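Side-chain contacts in protein FLUORESCENT IN BLUE LIGHT, chloroplastic (Arabidopsis thaliana, PDB 4YVO), which negatively regulates tetrapyrrole (and so chlorophyll) biosynthesis in chloroplasts, probably by repressing the glutamyl-tRNA reductase HEMA1, the C-terminus of which it binds in the dark: residues A100-R104 with Q105-R109; L119-S122 with K123-S126; G136-A139 with D140-E144; D156-I159 with A160-T164. One frame throughout, in Å; residues are numbered along the deposited sequence.

Contact 1 of 4, residues A100-R104 with Q105-R109; sequences ASLQR and QGKYR
The carbonyl end of helix 88-104 and the turn that leads into helix 108-125 meet here in a local, mostly backbone contact, in which L102 and Q103 offer their carbonyl oxygens to G106 and K107. K107 N donates to L102 O at 2.9 Å with an N-H...O angle of 153°, and G106 N reaches Q103 O at 3.0 Å from above the carbonyl plane. The positive phi of G106 turns the chain away at this point. The L102 CD2 methyl lies 3.9 Å from K107 CD, an apolar contact made by the aliphatic part of the lysine. With that chain extended beyond CG, K107 NZ donates a hydrogen bond to Q105 OE1 at 2.9 Å, from above the carbonyl plane. The other end of the same amide, Q105 NE2, makes a weak bond at 3.5 Å to S101 O. On a different side of the turn, Y108 CE1 approaches Q103 O obliquely at 3.7 Å, while the amide of Q103 is held by H115. K107 occupies the N-cap position of helix 108-125. The two backbone bonds and the positive phi of G106 make a Schellman motif at the C-terminal end of helix 88-104, within the second tetratricopeptide repeat.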
# COMPACT_ATOMS: atom_id res chain seq x y z
N ALA A 100 -3.67 2.00 2.55
CA ALA A 100 -4.36 1.79 3.83
C ALA A 100 -5.06 3.06 4.31
O ALA A 100 -6.18 3.02 4.80
CB ALA A 100 -3.38 1.29 4.89
N SER A 101 -4.40 4.20 4.14
CA SER A 101 -4.98 5.48 4.53
C SER A 101 -6.25 5.77 3.75
O SER A 101 -7.25 6.26 4.29
CB SER A 101 -3.98 6.62 4.30
OG SER A 101 -2.83 6.46 5.10
N LEU A 102 -6.22 5.46 2.46
CA LEU A 102 -7.37 5.68 1.60
C LEU A 102 -8.52 4.72 1.93
O LEU A 102 -9.69 5.12 1.92
CB LEU A 102 -6.97 5.60 0.13
CG LEU A 102 -6.11 6.79 -0.32
CD1 LEU A 102 -5.35 6.42 -1.57
CD2 LEU A 102 -6.97 8.02 -0.52
N GLN A 103 -8.19 3.47 2.25
CA GLN A 103 -9.21 2.53 2.71
C GLN A 103 -9.93 3.04 3.95
O GLN A 103 -11.16 2.95 4.04
CB GLN A 103 -8.60 1.16 3.03
CG GLN A 103 -8.27 0.34 1.82
CD GLN A 103 -7.59 -0.95 2.20
OE1 GLN A 103 -6.36 -1.03 2.25
NE2 GLN A 103 -8.38 -1.97 2.53
N ARG A 104 -9.18 3.57 4.91
CA ARG A 104 -9.79 4.12 6.13
C ARG A 104 -10.73 5.27 5.83
O ARG A 104 -11.67 5.52 6.59
CB ARG A 104 -8.72 4.61 7.11
CG ARG A 104 -7.71 3.57 7.53
CD ARG A 104 -8.27 2.61 8.56
NE ARG A 104 -7.23 1.71 9.03
CZ ARG A 104 -6.37 2.00 10.00
NH1 ARG A 104 -6.43 3.17 10.63
NH2 ARG A 104 -5.45 1.11 10.35
N GLN A 105 -10.47 5.98 4.74
CA GLN A 105 -11.30 7.11 4.33
C GLN A 105 -12.47 6.69 3.44
O GLN A 105 -13.26 7.53 3.03
CB GLN A 105 -10.46 8.16 3.59
CG GLN A 105 -9.36 8.78 4.43
CD GLN A 105 -8.59 9.82 3.65
OE1 GLN A 105 -9.18 10.79 3.16
NE2 GLN A 105 -7.29 9.63 3.52
N GLY A 106 -12.56 5.40 3.14
CA GLY A 106 -13.62 4.91 2.26
C GLY A 106 -13.38 5.25 0.80
O GLY A 106 -14.31 5.24 -0.01
N LYS A 107 -12.13 5.56 0.47
CA LYS A 107 -11.74 5.89 -0.90
C LYS A 107 -11.11 4.67 -1.56
O LYS A 107 -9.89 4.60 -1.75
CB LYS A 107 -10.79 7.09 -0.91
CG LYS A 107 -11.47 8.37 -0.43
CD LYS A 107 -10.51 9.52 -0.25
CE LYS A 107 -11.24 10.74 0.29
NZ LYS A 107 -10.32 11.84 0.70
N TYR A 108 -11.96 3.71 -1.90
CA TYR A 108 -11.49 2.39 -2.32
C TYR A 108 -10.84 2.33 -3.70
O TYR A 108 -9.90 1.57 -3.90
CB TYR A 108 -12.61 1.35 -2.18
CG TYR A 108 -13.14 1.30 -0.77
CD1 TYR A 108 -12.37 0.78 0.26
CD2 TYR A 108 -14.41 1.79 -0.47
CE1 TYR A 108 -12.84 0.74 1.55
CE2 TYR A 108 -14.89 1.75 0.83
CZ TYR A 108 -14.10 1.22 1.84
OH TYR A 108 -14.57 1.19 3.12
N ARG A 109 -11.33 3.12 -4.65
CA ARG A 109 -10.72 3.16 -5.97
C ARG A 109 -9.31 3.75 -5.93
O ARG A 109 -8.38 3.20 -6.52
CB ARG A 109 -11.60 3.92 -6.97
CG ARG A 109 -12.59 3.02 -7.66
CD ARG A 109 -13.55 3.76 -8.59
NE ARG A 109 -14.94 3.41 -8.29
CZ ARG A 109 -15.50 2.24 -8.58
NH1 ARG A 109 -14.79 1.30 -9.21
NH2 ARG A 109 -16.76 2.00 -8.26

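Contact 2 of 4, residues L119-S122 with K123-S126; sequences LAIS and KRES
R124 folds back over A120 and I121, one turn earlier in helix 108-125, and its side chain can be followed outward from the backbone in one of its two modelled conformers. CB starts 3.7 Å from both A120 O and I121 O. CG, anti to its own carbonyl carbon, comes 3.5 Å from A120 O, and the bend at chi3 (-58°) then brings the far end back along the helix. The guanidinium lies with one face over the A120 carbonyl oxygen and I121 CA, each offset toward the rim of the group. At the tip the two terminal nitrogens part. R124 NH1 is 3.8 Å from the A120 CB methyl. R124 NH2 comes to 3.3 Å from I121 CG1, and these tip contacts hold for that conformer only. The arginine thus packs on A120 and I121 by van der Waals contact; A120 O has its regular helical partner in R124 N, a bond with an N-H...O angle of 167°. The other branch of I121, CG2, touches E125 CG at 4.0 Å. S126, with positive phi, ends the helix in a Schellman motif. The segments lie in the last turns of helix 108-125: I121 packs on P88, E91 and K92 of helix 88-104, L119 rests on I131, Y135 and I138 of helix 131-144, and the buried S122 hydroxyl is bonded to K92 and to V118 O.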
# COMPACT_ATOMS: atom_id res chain seq x y z
N LEU A 119 2.32 -4.06 -6.20
CA LEU A 119 2.43 -5.18 -7.14
C LEU A 119 3.31 -4.82 -8.34
O LEU A 119 4.15 -5.61 -8.77
CB LEU A 119 1.05 -5.61 -7.63
CG LEU A 119 0.09 -6.07 -6.52
CD1 LEU A 119 -1.23 -6.50 -7.13
CD2 LEU A 119 0.68 -7.19 -5.67
N ALA A 120 3.11 -3.62 -8.88
CA ALA A 120 3.84 -3.22 -10.07
C ALA A 120 5.33 -3.06 -9.81
O ALA A 120 6.15 -3.53 -10.60
CB ALA A 120 3.25 -1.94 -10.65
N ILE A 121 5.69 -2.42 -8.69
CA ILE A 121 7.09 -2.25 -8.33
C ILE A 121 7.74 -3.61 -8.09
O ILE A 121 8.87 -3.87 -8.51
CB ILE A 121 7.24 -1.36 -7.07
CG1 ILE A 121 6.74 0.06 -7.35
CG2 ILE A 121 8.68 -1.34 -6.58
CD1 ILE A 121 6.40 0.83 -6.09
N SER A 122 7.01 -4.50 -7.43
CA SER A 122 7.53 -5.84 -7.15
C SER A 122 7.87 -6.61 -8.42
O SER A 122 8.88 -7.31 -8.47
CB SER A 122 6.54 -6.63 -6.30
OG SER A 122 6.39 -6.02 -5.03
N LYS A 123 7.04 -6.48 -9.45
CA LYS A 123 7.33 -7.14 -10.72
C LYS A 123 8.55 -6.52 -11.39
O LYS A 123 9.44 -7.24 -11.86
CB LYS A 123 6.12 -7.09 -11.65
CG LYS A 123 4.99 -8.00 -11.23
CD LYS A 123 3.86 -7.94 -12.24
CE LYS A 123 2.59 -8.58 -11.71
NZ LYS A 123 2.78 -10.02 -11.39
N ARG A 124 8.60 -5.20 -11.43
CA ARG A 124 9.72 -4.51 -12.06
C ARG A 124 11.05 -4.84 -11.39
O ARG A 124 12.07 -4.99 -12.07
CB ARG A 124 9.50 -2.99 -12.09
CG ARG A 124 8.44 -2.54 -13.09
CD ARG A 124 8.53 -1.05 -13.37
NE ARG A 124 8.39 -0.25 -12.15
CZ ARG A 124 7.24 0.19 -11.67
NH1 ARG A 124 6.10 -0.07 -12.30
NH2 ARG A 124 7.22 0.90 -10.55
N GLU A 125 11.04 -4.94 -10.07
CA GLU A 125 12.27 -5.16 -9.31
C GLU A 125 12.55 -6.62 -9.02
O GLU A 125 13.59 -6.93 -8.44
CB GLU A 125 12.21 -4.42 -7.98
CG GLU A 125 12.02 -2.94 -8.11
CD GLU A 125 13.12 -2.29 -8.90
OE1 GLU A 125 14.30 -2.67 -8.70
OE2 GLU A 125 12.81 -1.40 -9.72
N SER A 126 11.63 -7.50 -9.39
CA SER A 126 11.70 -8.91 -9.03
C SER A 126 12.01 -9.06 -7.54
O SER A 126 12.94 -9.77 -7.14
CB SER A 126 12.74 -9.65 -9.88
OG SER A 126 12.43 -9.51 -11.25

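Contact 3 of 4, residues G136-A139 with D140-E144; sequences GAIA and DCYTE
Helix 131-144 carries this contact in its C-terminal half, within the third tetratricopeptide repeat, where I138 and Y142 stand one turn apart. Their side chains lie side by side and point the same way, I138 CG2 meeting the ring at Y142 CE2, 3.4 Å away. CG2 sits beside the carbonyl carbon of I138, facing the next turn, while CG1 lies beside the backbone N (chi1 -70°). Y142 CD2 also passes 3.4 Å from I138 O, which is already bonded to Y142 N at 2.9 Å. On another side of the helix, A139 O accepts twice from T143: from N at 2.9 Å and from OG1 at 3.0 Å, the hydroxyl standing above the carbonyl plane. With chi1 at -63°, OG1 lies beside the backbone N and can fold back to that oxygen. The small A137 and C141 face Q103 of helix 88-104, and Y142 touches I112 of helix 108-125 and K150 and A151 of helix 148-162. Chemically, the grip of two T143 donors on A139 O means that the threonine's hydroxyl is satisfied within its own helix, although the residue also touches A151 of helix 148-162.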
# COMPACT_ATOMS: atom_id res chain seq x y z
N GLY A 136 -4.60 -9.04 -0.69
CA GLY A 136 -5.71 -9.07 0.24
C GLY A 136 -6.37 -7.71 0.36
O GLY A 136 -7.60 -7.62 0.44
N ALA A 137 -5.57 -6.65 0.37
CA ALA A 137 -6.11 -5.29 0.50
C ALA A 137 -6.92 -4.92 -0.75
O ALA A 137 -8.00 -4.34 -0.65
CB ALA A 137 -4.99 -4.30 0.72
N ILE A 138 -6.41 -5.29 -1.92
CA ILE A 138 -7.10 -5.00 -3.17
C ILE A 138 -8.42 -5.76 -3.22
O ILE A 138 -9.44 -5.21 -3.64
CB ILE A 138 -6.21 -5.31 -4.40
CG1 ILE A 138 -5.06 -4.30 -4.46
CG2 ILE A 138 -7.03 -5.28 -5.69
CD1 ILE A 138 -3.90 -4.73 -5.34
N ALA A 139 -8.39 -7.02 -2.79
CA ALA A 139 -9.62 -7.82 -2.72
C ALA A 139 -10.65 -7.13 -1.83
O ALA A 139 -11.82 -7.02 -2.18
CB ALA A 139 -9.33 -9.23 -2.21
N ASP A 140 -10.20 -6.66 -0.66
CA ASP A 140 -11.07 -5.96 0.28
C ASP A 140 -11.67 -4.69 -0.34
O ASP A 140 -12.85 -4.38 -0.14
CB ASP A 140 -10.32 -5.60 1.56
CG ASP A 140 -9.97 -6.82 2.39
OD1 ASP A 140 -10.54 -7.91 2.16
OD2 ASP A 140 -9.12 -6.69 3.30
N CYS A 141 -10.84 -3.95 -1.09
CA CYS A 141 -11.32 -2.75 -1.77
C CYS A 141 -12.40 -3.07 -2.80
O CYS A 141 -13.43 -2.40 -2.84
CB CYS A 141 -10.16 -2.01 -2.44
SG CYS A 141 -9.03 -1.21 -1.30
N TYR A 142 -12.16 -4.09 -3.62
CA TYR A 142 -13.13 -4.46 -4.64
C TYR A 142 -14.43 -4.95 -4.00
O TYR A 142 -15.51 -4.71 -4.52
CB TYR A 142 -12.56 -5.51 -5.61
CG TYR A 142 -11.69 -4.92 -6.70
CD1 TYR A 142 -12.18 -3.94 -7.56
CD2 TYR A 142 -10.39 -5.37 -6.90
CE1 TYR A 142 -11.39 -3.41 -8.56
CE2 TYR A 142 -9.60 -4.85 -7.91
CZ TYR A 142 -10.09 -3.87 -8.73
OH TYR A 142 -9.29 -3.35 -9.73
N THR A 143 -14.32 -5.63 -2.86
CA THR A 143 -15.50 -6.05 -2.12
C THR A 143 -16.35 -4.85 -1.68
O THR A 143 -17.57 -4.84 -1.85
CB THR A 143 -15.13 -6.92 -0.90
OG1 THR A 143 -14.48 -8.11 -1.35
CG2 THR A 143 -16.37 -7.28 -0.09
N GLU A 144 -15.70 -3.82 -1.15
CA GLU A 144 -16.43 -2.61 -0.76
C GLU A 144 -17.05 -1.90 -1.96
O GLU A 144 -18.08 -1.23 -1.82
CB GLU A 144 -15.53 -1.65 0.02
CG GLU A 144 -14.98 -2.24 1.30
CD GLU A 144 -16.07 -2.59 2.29
OE1 GLU A 144 -17.13 -1.92 2.30
OE2 GLU A 144 -15.87 -3.55 3.08

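Contact 4 of 4, residues D156-I159 with A160-T164; sequences DTYI and ARLET
Y158 and L162, one turn apart near the end of helix 148-162, meet ring to methyl. L162 CD1 sits over one face of the phenol ring, 3.8 Å from its centroid and 21° off the ring normal, which makes this a CH-pi contact. The methyl is displaced toward the hydroxyl end, and its nearest ring atom is Y158 CZ at 3.6 Å. The two side chains run at a slant to one another, the tyrosine turning its flat side to the leucine. Its chi1 of 172° carries CG to the side of its own carbonyl carbon, which places the ring beside the following turn. I159 adds its CD1 methyl to that of L162 at 4.2 Å, giving the leucine an aliphatic neighbour as well as the aromatic one. Across the same turn, the extended side chain of E163 slants past I159, with OE2 3.7 Å from CG2. At the end of the helix, R161 O takes two bonds from T164: N donates at 2.9 Å, and OG1 lies in the carbonyl plane on a lone pair at 2.7 Å. This is the last helix of the domain, and helix 131-144 flanks it: T157 and Y158 touch Y135, R161 packs on I131 with its NE bonded to the T132 hydroxyl, and L162 rests on T132.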
# COMPACT_ATOMS: atom_id res chain seq x y z
N ASP A 156 -8.57 -15.07 -4.23
CA ASP A 156 -8.06 -16.41 -4.51
C ASP A 156 -6.54 -16.43 -4.52
O ASP A 156 -5.92 -17.35 -3.97
CB ASP A 156 -8.62 -16.94 -5.84
CG ASP A 156 -10.09 -17.32 -5.75
OD1 ASP A 156 -10.62 -17.48 -4.63
OD2 ASP A 156 -10.72 -17.47 -6.82
N THR A 157 -5.93 -15.41 -5.12
CA THR A 157 -4.47 -15.33 -5.16
C THR A 157 -3.89 -15.08 -3.77
O THR A 157 -2.87 -15.67 -3.39
CB THR A 157 -4.02 -14.23 -6.13
OG1 THR A 157 -4.58 -14.49 -7.42
CG2 THR A 157 -2.50 -14.21 -6.25
N TYR A 158 -4.56 -14.21 -3.02
CA TYR A 158 -4.19 -13.93 -1.64
C TYR A 158 -4.13 -15.21 -0.81
O TYR A 158 -3.10 -15.51 -0.17
CB TYR A 158 -5.21 -12.94 -1.07
CG TYR A 158 -5.13 -12.66 0.41
CD1 TYR A 158 -4.00 -12.09 0.98
CD2 TYR A 158 -6.22 -12.91 1.23
CE1 TYR A 158 -3.95 -11.80 2.34
CE2 TYR A 158 -6.19 -12.62 2.58
CZ TYR A 158 -5.05 -12.07 3.13
OH TYR A 158 -5.03 -11.79 4.47
N ILE A 159 -5.21 -15.98 -0.82
CA ILE A 159 -5.25 -17.23 -0.06
C ILE A 159 -4.22 -18.25 -0.58
O ILE A 159 -3.54 -18.90 0.22
CB ILE A 159 -6.67 -17.86 -0.07
CG1 ILE A 159 -7.68 -16.92 0.59
CG2 ILE A 159 -6.66 -19.23 0.63
CD1 ILE A 159 -7.41 -16.60 2.06
N ALA A 160 -4.11 -18.37 -1.90
CA ALA A 160 -3.16 -19.30 -2.50
C ALA A 160 -1.75 -18.96 -2.04
O ALA A 160 -0.93 -19.84 -1.75
CB ALA A 160 -3.24 -19.25 -4.03
N ARG A 161 -1.46 -17.67 -1.95
CA ARG A 161 -0.15 -17.23 -1.52
C ARG A 161 0.07 -17.49 -0.02
O ARG A 161 1.12 -17.98 0.38
CB ARG A 161 0.06 -15.77 -1.90
CG ARG A 161 1.48 -15.33 -1.80
CD ARG A 161 1.71 -14.06 -2.61
NE ARG A 161 3.05 -13.55 -2.34
CZ ARG A 161 4.12 -13.84 -3.06
NH1 ARG A 161 4.01 -14.62 -4.14
NH2 ARG A 161 5.29 -13.32 -2.72
N LEU A 162 -0.94 -17.18 0.80
CA LEU A 162 -0.87 -17.48 2.24
C LEU A 162 -0.63 -18.97 2.52
O LEU A 162 0.04 -19.33 3.49
CB LEU A 162 -2.16 -17.06 2.95
CG LEU A 162 -2.42 -15.56 3.12
CD1 LEU A 162 -3.77 -15.35 3.77
CD2 LEU A 162 -1.31 -14.91 3.96
N GLU A 163 -1.17 -19.82 1.66
CA GLU A 163 -0.98 -21.26 1.81
C GLU A 163 0.46 -21.71 1.61
O GLU A 163 0.83 -22.83 1.99
CB GLU A 163 -1.94 -22.02 0.89
CG GLU A 163 -3.38 -21.94 1.39
CD GLU A 163 -4.39 -22.46 0.41
OE1 GLU A 163 -4.05 -22.64 -0.78
OE2 GLU A 163 -5.55 -22.71 0.83
N THR A 164 1.27 -20.84 1.02
CA THR A 164 2.69 -21.12 0.77
C THR A 164 3.60 -20.42 1.80
O THR A 164 4.83 -20.46 1.67
CB THR A 164 3.14 -20.73 -0.67
OG1 THR A 164 3.10 -19.30 -0.84
CG2 THR A 164 2.27 -21.41 -1.74

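The four contacts follow one another along the chain, in the second and third tetratricopeptide repeats. Contacts 1 and 2 mark the two ends of helix 108-125, with centres about 22 Å apart on opposite sides of the chain's centre. Contact 3, on helix 131-144, links the group. It lies about 10 Å from contact 1, centre to centre, and touches it where Q103 CG meets C141 SG at 3.6 Å; it reaches contact 2 through L119 and I138, and contact 4 through G136 and Y158. Contacts 1 and 4 do not touch. Successive antiparallel helices thus stack side by side, forming the TPR domain through which FLU forms its complex with glutamyl-tRNA reductase.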